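Local atomic coordinates of KLLA0E08119p (Kluyveromyces lactis, PDB entry 3VA7), a protein that forms the urea carboxylase part of a longer two-activity enzyme and probably uses biotin, ATP and bicarbonate to convert urea to urea-1-carboxylate. Residues R83-E87 and T88-I92. Residues are numbered along the deposited sequence; the frame is centred on the assembly and turned at random.
Sequences RTAAE and TYLDI
Thr88 folds back onto Thr84 by a side-chain hydrogen bond, its OG1 donating to Thr84 O at 2.7 Å. The hydroxyl lies between the backbone N and the carbonyl carbon of its own residue (chi1 49°) and reaches the acceptor from above the carbonyl plane, 37° out of it. Thr88 N adds a weak bond to the same oxygen. A valine in place of Thr88 would probably leave Thr84 O with just that weak backbone bond from this residue.

Two further side-chain bonds tie Thr84 to Glu87. Thr84 OG1 accepts from Glu87 N at 3.0 Å, an ST motif, while Thr84 N donates to Glu87 OE1 at 3.3 Å, almost straight at 172°. The reciprocal pair has the pattern of a capping box, although residues 85-87 behind it have helical phi/psi without regular helical bonds.

Among backbone bonds, Leu90 N reaches Ala85 O at 3.1 Å, five residues back, and Asp91 N meets Thr88 O in a type I turn.

Apolar contact is modest: Leu90 CD1 lies 3.7 Å from Ala85 CB and 4.3 Å from Ala86 CB.

Asp91 then N-caps helix 92-101, its OD2 accepting from Lys94 N. Within the biotin carboxylase N-terminal domain, the hydroxyls of Thr84 and Thr88 and the carboxylate of Glu87 thus bond backbone atoms in the loop between strand 76-79 and that helix, and Asp91 does the same at the helix's first turn.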
loop_
_atom_site.group_PDB
_atom_site.type_symbol
_atom_site.label_atom_id
_atom_site.label_comp_id
_atom_site.label_asym_id
_atom_site.label_seq_id
_atom_site.Cartn_x
_atom_site.Cartn_y
_atom_site.Cartn_z
ATOM N N ARG A 83 10.457 23.126 -8.179
ATOM C CA ARG A 83 10.439 21.706 -8.499
ATOM C C ARG A 83 11.591 21.322 -9.437
ATOM O O ARG A 83 12.305 20.377 -9.170
ATOM C CB ARG A 83 9.054 21.311 -9.080
ATOM C CG ARG A 83 8.544 19.862 -8.795
ATOM C CD ARG A 83 7.109 19.810 -8.114
ATOM N NE ARG A 83 7.047 20.083 -6.643
ATOM C CZ ARG A 83 6.619 19.219 -5.697
ATOM N NH1 ARG A 83 6.219 17.991 -6.028
ATOM N NH2 ARG A 83 6.600 19.564 -4.404
ATOM N N THR A 84 11.803 22.058 -10.514
ATOM C CA THR A 84 12.705 21.566 -11.543
ATOM C C THR A 84 14.176 21.741 -11.184
ATOM O O THR A 84 14.538 22.590 -10.367
ATOM C CB THR A 84 12.470 22.274 -12.883
ATOM O OG1 THR A 84 12.644 23.690 -12.697
ATOM C CG2 THR A 84 11.057 21.966 -13.436
ATOM N N ALA A 85 15.023 20.944 -11.830
ATOM C CA ALA A 85 16.456 21.165 -11.762
ATOM C C ALA A 85 16.828 22.642 -11.984
ATOM O O ALA A 85 17.663 23.186 -11.280
ATOM C CB ALA A 85 17.186 20.255 -12.782
ATOM N N ALA A 86 16.210 23.289 -12.971
ATOM C CA ALA A 86 16.573 24.671 -13.307
ATOM C C ALA A 86 16.100 25.675 -12.253
ATOM O O ALA A 86 16.789 26.642 -11.941
ATOM C CB ALA A 86 16.057 25.021 -14.676
ATOM N N GLU A 87 14.924 25.402 -11.694
ATOM C CA GLU A 87 14.276 26.248 -10.671
ATOM C C GLU A 87 15.040 26.305 -9.345
ATOM O O GLU A 87 14.879 27.252 -8.567
ATOM C CB GLU A 87 12.891 25.674 -10.396
ATOM C CG GLU A 87 11.741 26.647 -10.499
ATOM C CD GLU A 87 10.596 26.064 -11.328
ATOM O OE1 GLU A 87 10.236 24.862 -11.137
ATOM O OE2 GLU A 87 10.076 26.819 -12.191
ATOM N N THR A 88 15.851 25.272 -9.100
ATOM C CA THR A 88 16.463 25.022 -7.782
ATOM C C THR A 88 17.981 24.702 -7.786
ATOM O O THR A 88 18.819 25.608 -7.661
ATOM C CB THR A 88 15.682 23.921 -7.016
ATOM O OG1 THR A 88 15.472 22.794 -7.879
ATOM C CG2 THR A 88 14.315 24.441 -6.480
ATOM N N TYR A 89 18.354 23.435 -7.928
ATOM C CA TYR A 89 19.775 23.055 -7.835
ATOM C C TYR A 89 20.726 23.836 -8.768
ATOM O O TYR A 89 21.886 24.096 -8.397
ATOM C CB TYR A 89 19.933 21.537 -7.953
ATOM C CG TYR A 89 19.198 20.817 -6.828
ATOM C CD1 TYR A 89 17.996 20.152 -7.055
ATOM C CD2 TYR A 89 19.680 20.867 -5.512
ATOM C CE1 TYR A 89 17.310 19.532 -6.021
ATOM C CE2 TYR A 89 19.008 20.239 -4.469
ATOM C CZ TYR A 89 17.826 19.579 -4.732
ATOM O OH TYR A 89 17.180 18.972 -3.689
ATOM N N LEU A 90 20.209 24.249 -9.939
ATOM C CA LEU A 90 20.986 24.928 -10.991
ATOM C C LEU A 90 21.047 26.449 -10.878
ATOM O O LEU A 90 21.786 27.097 -11.618
ATOM C CB LEU A 90 20.424 24.578 -12.364
ATOM C CG LEU A 90 20.632 23.145 -12.806
ATOM C CD1 LEU A 90 19.677 22.789 -13.926
ATOM C CD2 LEU A 90 22.108 22.916 -13.170
ATOM N N ASP A 91 20.266 27.012 -9.961
ATOM C CA ASP A 91 20.106 28.462 -9.849
ATOM C C ASP A 91 21.192 28.947 -8.942
ATOM O O ASP A 91 21.073 28.865 -7.714
ATOM C CB ASP A 91 18.700 28.832 -9.296
ATOM C CG ASP A 91 18.397 30.358 -9.354
ATOM O OD1 ASP A 91 17.575 30.764 -10.200
ATOM O OD2 ASP A 91 18.959 31.143 -8.551
ATOM N N ILE A 92 22.261 29.439 -9.560
ATOM C CA ILE A 92 23.435 29.902 -8.835
ATOM C C ILE A 92 23.059 30.911 -7.753
ATOM O O ILE A 92 23.663 30.947 -6.670
ATOM C CB ILE A 92 24.468 30.514 -9.795
ATOM C CG1 ILE A 92 24.939 29.453 -10.815
ATOM C CG2 ILE A 92 25.613 31.180 -9.022
ATOM C CD1 ILE A 92 25.947 29.941 -11.880
#